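Local structure of (S)-ureidoglycine aminohydrolase (Escherichia coli, 1RC6) at residues A57-Y62 against V199-A204; Y132-V137 against S252-R257. The protein catalyses the manganese-dependent deamination of (S)-ureidoglycine to (S)-ureidoglycolate and ammonia, a step of anaerobic allantoin degradation. All blocks are in the same frame, centred on the assembly; numbering follows the deposited sequence.

Interaction 1: residues A57-Y62 against V199-A204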
loop_
_atom_site.group_PDB
_atom_site.type_symbol
_atom_site.label_atom_id
_atom_site.label_comp_id
_atom_site.label_asym_id
_atom_site.label_seq_id
_atom_site.Cartn_x
_atom_site.Cartn_y
_atom_site.Cartn_z
ATOM N N ALA A 57 10.306 5.675 7.282
ATOM C CA ALA A 57 10.104 4.467 6.494
ATOM C C ALA A 57 11.312 4.136 5.640
ATOM O O ALA A 57 12.103 5.013 5.287
ATOM C CB ALA A 57 8.880 4.624 5.614
ATOM N N SER A 58 11.453 2.854 5.320
ATOM C CA SER A 58 12.554 2.392 4.490
ATOM C C SER A 58 11.965 2.064 3.128
ATOM O O SER A 58 12.418 1.152 2.440
ATOM C CB SER A 58 13.199 1.149 5.104
ATOM O OG SER A 58 12.268 0.083 5.192
ATOM N N PHE A 59 10.930 2.812 2.761
ATOM C CA PHE A 59 10.250 2.652 1.486
ATOM C C PHE A 59 9.525 3.942 1.183
ATOM O O PHE A 59 9.500 4.857 2.009
ATOM C CB PHE A 59 9.225 1.518 1.551
ATOM C CG PHE A 59 8.190 1.681 2.649
ATOM C CD1 PHE A 59 8.422 1.180 3.929
ATOM C CD2 PHE A 59 6.982 2.333 2.399
ATOM C CE1 PHE A 59 7.468 1.322 4.940
ATOM C CE2 PHE A 59 6.026 2.482 3.404
ATOM C CZ PHE A 59 6.273 1.973 4.675
ATOM N N VAL A 60 8.953 4.033 -0.009
ATOM C CA VAL A 60 8.177 5.205 -0.378
ATOM C C VAL A 60 6.931 4.636 -0.991
ATOM O O VAL A 60 7.033 3.775 -1.856
ATOM C CB VAL A 60 8.849 6.061 -1.451
ATOM C CG1 VAL A 60 7.994 7.279 -1.713
ATOM C CG2 VAL A 60 10.251 6.464 -1.026
ATOM N N ASP A 61 5.759 5.062 -0.537
ATOM C CA ASP A 61 4.539 4.549 -1.142
ATOM C C ASP A 61 3.661 5.704 -1.586
ATOM O O ASP A 61 3.857 6.841 -1.147
ATOM C CB ASP A 61 3.812 3.572 -0.213
ATOM C CG ASP A 61 3.574 4.128 1.163
ATOM O OD1 ASP A 61 3.110 3.345 2.017
ATOM O OD2 ASP A 61 3.843 5.333 1.393
ATOM N N TYR A 62 2.728 5.428 -2.493
ATOM C CA TYR A 62 1.883 6.478 -3.040
ATOM C C TYR A 62 0.436 6.090 -3.213
ATOM O O TYR A 62 0.067 4.916 -3.208
ATOM C CB TYR A 62 2.350 6.894 -4.442
ATOM C CG TYR A 62 3.832 6.942 -4.705
ATOM C CD1 TYR A 62 4.635 5.810 -4.541
ATOM C CD2 TYR A 62 4.434 8.119 -5.143
ATOM C CE1 TYR A 62 6.012 5.856 -4.805
ATOM C CE2 TYR A 62 5.805 8.174 -5.413
ATOM C CZ TYR A 62 6.583 7.044 -5.243
ATOM O OH TYR A 62 7.924 7.124 -5.519
ATOM N N VAL A 199 9.375 -5.008 14.860
ATOM C CA VAL A 199 10.600 -4.277 14.549
ATOM C C VAL A 199 10.416 -3.725 13.131
ATOM O O VAL A 199 10.999 -2.705 12.759
ATOM C CB VAL A 199 11.845 -5.211 14.566
ATOM C CG1 VAL A 199 13.046 -4.517 13.923
ATOM C CG2 VAL A 199 12.180 -5.606 15.995
ATOM N N GLN A 200 9.585 -4.408 12.345
ATOM C CA GLN A 200 9.322 -4.001 10.970
ATOM C C GLN A 200 8.238 -2.937 10.858
ATOM O O GLN A 200 7.221 -2.983 11.557
ATOM C CB GLN A 200 8.921 -5.207 10.101
ATOM C CG GLN A 200 9.040 -6.586 10.753
ATOM C CD GLN A 200 7.919 -6.875 11.743
ATOM O OE1 GLN A 200 6.735 -6.785 11.404
ATOM N NE2 GLN A 200 8.290 -7.231 12.972
ATOM N N GLU A 201 8.470 -1.984 9.963
ATOM C CA GLU A 201 7.528 -0.901 9.709
ATOM C C GLU A 201 6.309 -1.458 8.977
ATOM O O GLU A 201 6.287 -2.617 8.560
ATOM C CB GLU A 201 8.164 0.150 8.807
ATOM C CG GLU A 201 9.551 0.588 9.201
ATOM C CD GLU A 201 10.382 0.986 7.990
ATOM O OE1 GLU A 201 11.404 1.672 8.173
ATOM O OE2 GLU A 201 10.023 0.604 6.855
ATOM N N HIS A 202 5.301 -0.618 8.815
ATOM C CA HIS A 202 4.101 -1.006 8.101
ATOM C C HIS A 202 3.521 0.246 7.474
ATOM O O HIS A 202 3.662 1.340 8.013
ATOM C CB HIS A 202 3.064 -1.631 9.046
ATOM C CG HIS A 202 3.421 -3.007 9.511
ATOM N ND1 HIS A 202 3.769 -4.020 8.642
ATOM C CD2 HIS A 202 3.488 -3.541 10.753
ATOM C CE1 HIS A 202 4.037 -5.117 9.328
ATOM N NE2 HIS A 202 3.873 -4.854 10.611
ATOM N N GLY A 203 2.892 0.079 6.321
ATOM C CA GLY A 203 2.265 1.194 5.649
ATOM C C GLY A 203 0.887 0.675 5.304
ATOM O O GLY A 203 0.763 -0.234 4.496
ATOM N N ALA A 204 -0.158 1.212 5.916
ATOM C CA ALA A 204 -1.478 0.704 5.609
ATOM C C ALA A 204 -2.390 1.758 5.036
ATOM O O ALA A 204 -2.383 2.913 5.467
ATOM C CB ALA A 204 -2.099 0.106 6.845
#
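Glu201 reaches from the loop ahead of strand 202-208 to the loop ahead of strand 60-67, where Ser58 gives its carboxylate two hydrogen bonds. Both bonds end on one oxygen. The backbone N of Ser58 donates over 3.1 Å to the syn lone pair of Glu201 OE2, at an N-H...O angle of 157°. The hydroxyl Ser58 OG donates to the same OE2 over 2.8 Å, but from above the carboxylate plane. With OG in the crowded position between N and carbonyl carbon (chi1 61°), hydroxyl and amide converge on one acceptor; OG in turn accepts a bond from Arg134. This polar end is the solvent side of the contact, for Ser58 is exposed and Glu201 partly so.

Inward the contact is buried and closes around the Phe59 ring. Phe59 meets Glu201 tip to tip, its CE1 3.3 Å from Glu201 OE2, which sits at the ring edge with ring and carboxylate planes 62° apart. Ala57 CB lies 3.6 Å above the plane on one face of that ring, toward the rim, and Phe59 CZ comes within 4.2 Å of Gly203 CA. Asp61 OD1, which is hydrogen-bonded to Tyr227 OH, lies 4.3 Å from Gly203 CA. An alanine in place of Glu201 would remove the acceptor of both Ser58 bonds and the carboxylate at the ring edge, and would probably loosen the backbone around Ser58.

His202 turns its CB from this interface, and its ND1 is held by Ser252 O. By similarity it is a manganese ligand, with Glu196, His198 and Gln236, so the contact lies behind a strand that probably supplies one metal ligand in a cupin barrel, part of the histidine-rich site typical of this fold.

Interaction 2: residues Y132-V137 against S252-R257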
loop_
_atom_site.group_PDB
_atom_site.type_symbol
_atom_site.label_atom_id
_atom_site.label_comp_id
_atom_site.label_asym_id
_atom_site.label_seq_id
_atom_site.Cartn_x
_atom_site.Cartn_y
_atom_site.Cartn_z
ATOM N N TYR A 132 3.968 1.460 -4.403
ATOM C CA TYR A 132 4.958 1.203 -3.380
ATOM C C TYR A 132 6.291 0.829 -3.986
ATOM O O TYR A 132 6.346 0.129 -4.996
ATOM C CB TYR A 132 4.461 0.066 -2.491
ATOM C CG TYR A 132 5.429 -0.395 -1.425
ATOM C CD1 TYR A 132 6.494 -1.232 -1.734
ATOM C CD2 TYR A 132 5.253 -0.025 -0.090
ATOM C CE1 TYR A 132 7.354 -1.701 -0.733
ATOM C CE2 TYR A 132 6.109 -0.484 0.910
ATOM C CZ TYR A 132 7.149 -1.325 0.585
ATOM O OH TYR A 132 7.951 -1.838 1.586
ATOM N N LYS A 133 7.372 1.299 -3.376
ATOM C CA LYS A 133 8.699 0.969 -3.865
ATOM C C LYS A 133 9.679 0.970 -2.707
ATOM O O LYS A 133 9.493 1.688 -1.738
ATOM C CB LYS A 133 9.161 1.976 -4.915
ATOM C CG LYS A 133 9.485 3.360 -4.353
ATOM C CD LYS A 133 10.184 4.246 -5.380
ATOM C CE LYS A 133 10.465 5.617 -4.813
ATOM N NZ LYS A 133 11.205 6.494 -5.757
ATOM N N ARG A 134 10.715 0.147 -2.810
ATOM C CA ARG A 134 11.758 0.070 -1.787
ATOM C C ARG A 134 13.027 -0.442 -2.456
ATOM O O ARG A 134 12.984 -0.942 -3.577
ATOM C CB ARG A 134 11.369 -0.880 -0.647
ATOM C CG ARG A 134 11.417 -2.337 -1.003
ATOM C CD ARG A 134 11.060 -3.233 0.171
ATOM N NE ARG A 134 12.009 -3.120 1.278
ATOM C CZ ARG A 134 11.718 -2.550 2.447
ATOM N NH1 ARG A 134 10.504 -2.044 2.661
ATOM N NH2 ARG A 134 12.639 -2.469 3.396
ATOM N N ARG A 135 14.154 -0.301 -1.772
ATOM C CA ARG A 135 15.411 -0.770 -2.315
ATOM C C ARG A 135 15.559 -2.245 -1.937
ATOM O O ARG A 135 15.676 -2.601 -0.760
ATOM C CB ARG A 135 16.564 0.077 -1.771
ATOM C CG ARG A 135 17.920 -0.258 -2.364
ATOM C CD ARG A 135 18.754 1.003 -2.556
ATOM N NE ARG A 135 18.914 1.782 -1.326
ATOM C CZ ARG A 135 19.510 2.971 -1.258
ATOM N NH1 ARG A 135 20.010 3.534 -2.352
ATOM N NH2 ARG A 135 19.605 3.605 -0.095
ATOM N N TYR A 136 15.529 -3.102 -2.946
ATOM C CA TYR A 136 15.640 -4.536 -2.736
ATOM C C TYR A 136 16.957 -5.024 -2.120
ATOM O O TYR A 136 18.037 -4.514 -2.430
ATOM C CB TYR A 136 15.407 -5.259 -4.055
ATOM C CG TYR A 136 15.599 -6.746 -3.956
ATOM C CD1 TYR A 136 16.788 -7.344 -4.372
ATOM C CD2 TYR A 136 14.606 -7.554 -3.418
ATOM C CE1 TYR A 136 16.979 -8.718 -4.250
ATOM C CE2 TYR A 136 14.782 -8.931 -3.287
ATOM C CZ TYR A 136 15.969 -9.508 -3.704
ATOM O OH TYR A 136 16.136 -10.873 -3.579
ATOM N N VAL A 137 16.860 -6.023 -1.246
ATOM C CA VAL A 137 18.050 -6.569 -0.610
ATOM C C VAL A 137 18.324 -7.994 -1.063
ATOM O O VAL A 137 17.638 -8.944 -0.669
ATOM C CB VAL A 137 17.941 -6.546 0.910
ATOM C CG1 VAL A 137 19.140 -7.250 1.511
ATOM C CG2 VAL A 137 17.882 -5.116 1.391
ATOM N N SER A 252 2.010 -3.033 3.700
ATOM C CA SER A 252 3.310 -3.590 3.393
ATOM C C SER A 252 4.005 -4.132 4.631
ATOM O O SER A 252 3.578 -3.894 5.750
ATOM C CB SER A 252 4.179 -2.530 2.735
ATOM O OG SER A 252 4.192 -1.340 3.498
ATOM N N LYS A 253 5.094 -4.857 4.410
ATOM C CA LYS A 253 5.852 -5.478 5.480
ATOM C C LYS A 253 7.132 -6.050 4.892
ATOM O O LYS A 253 7.079 -6.862 3.983
ATOM C CB LYS A 253 5.009 -6.606 6.079
ATOM C CG LYS A 253 5.791 -7.728 6.737
ATOM C CD LYS A 253 4.944 -9.001 6.848
ATOM C CE LYS A 253 5.637 -10.095 7.673
ATOM N NZ LYS A 253 5.795 -9.739 9.123
ATOM N N ASP A 254 8.282 -5.617 5.389
ATOM C CA ASP A 254 9.560 -6.152 4.914
ATOM C C ASP A 254 9.777 -7.470 5.668
ATOM O O ASP A 254 9.294 -7.633 6.793
ATOM C CB ASP A 254 10.708 -5.190 5.228
ATOM C CG ASP A 254 10.862 -4.936 6.712
ATOM O OD1 ASP A 254 10.006 -4.241 7.295
ATOM O OD2 ASP A 254 11.832 -5.440 7.301
ATOM N N CYS A 255 10.500 -8.407 5.062
ATOM C CA CYS A 255 10.723 -9.695 5.703
ATOM C C CYS A 255 11.848 -10.507 5.094
ATOM O O CYS A 255 12.486 -10.094 4.128
ATOM C CB CYS A 255 9.447 -10.518 5.628
ATOM S SG CYS A 255 8.893 -10.760 3.917
ATOM N N ASN A 256 12.073 -11.680 5.681
ATOM C CA ASN A 256 13.100 -12.618 5.237
ATOM C C ASN A 256 14.529 -12.088 5.175
ATOM O O ASN A 256 15.355 -12.640 4.445
ATOM C CB ASN A 256 12.754 -13.191 3.862
ATOM C CG ASN A 256 11.377 -13.832 3.814
ATOM O OD1 ASN A 256 10.849 -14.324 4.824
ATOM N ND2 ASN A 256 10.796 -13.848 2.620
ATOM N N ARG A 257 14.848 -11.045 5.927
ATOM C CA ARG A 257 16.210 -10.534 5.885
ATOM C C ARG A 257 16.795 -10.260 7.259
ATOM O O ARG A 257 16.073 -9.912 8.191
ATOM C CB ARG A 257 16.267 -9.259 5.045
ATOM C CG ARG A 257 15.958 -9.478 3.586
ATOM C CD ARG A 257 17.109 -10.183 2.867
ATOM N NE ARG A 257 16.826 -10.388 1.441
ATOM C CZ ARG A 257 16.058 -11.362 0.956
ATOM N NH1 ARG A 257 15.857 -11.458 -0.351
ATOM N NH2 ARG A 257 15.505 -12.250 1.776
#
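Val137 O is the best-held polar atom here, gripped by two N-H groups of one guanidinium. Arg257 NE binds Val137 O at 2.7 Å with an N-H...O angle of 162°, and Arg257 NH1 adds a weak bond to the same oxygen. The oxygen lies in the guanidinium plane, although NE stands above the plane of the carbonyl. This clamp sits where two cupin-domain strands, 127-135 and 247-254, run out into loops side by side, their end-to-end directions only 2° apart.

Bent at chi2, the Arg257 chain slides past Val137 in the opposite direction, bringing CD to 3.8 Å from Val137 CG1. The guanidinium is further fixed by Arg257 NH2, which donates to Asn256 O, and by Leu175 O, which binds NH1. Tyr136 crosses it at about a right angle; its OH, bonded chiefly to Gly176 O, receives only a weak bond from NH1. Partners around its rim are likely to fix the rotation of the group.

Deeper in, the strands meet through van der Waals contact. Tyr132, with CG anti to the backbone N, brings its ring alongside Ser252, and Tyr132 CE2 approaches Ser252 OG to 3.3 Å. Arg134 lays one guanidinium face over Asp254 CB, not over the carboxylate: Arg134 NH2, which has Ser58 OG as its partner, is 5.0 Å from Asp254 OD2, so any attraction between these opposite charges would act without direct contact. The bend at chi3 instead carries Arg134 NH1 back to its own strand, where it donates to Tyr132 OH at 2.8 Å, 4° from the guanidinium plane.

Overall arrangement
Interactions 1 and 2 lie with their centres about 9 Å apart, and their segments alternate along the chain: 57-62, 132-137, 199-204, 252-257. Each joins the N-terminal cupin domain to the C-terminal half. Strands 60-67 and 127-135 are antiparallel neighbours in one sheet, strands 202-208 and 247-254 in the other, so the two contacts are adjacent seams of a single sheet-to-sheet interface. Phe59 stacks on Tyr132 within the first pair, and Val60 O accepts from Lys133 N. Both contacts thus tie the halves of a bicupin together behind the probable manganese and substrate site, to which His202 and Lys253 belong by similarity.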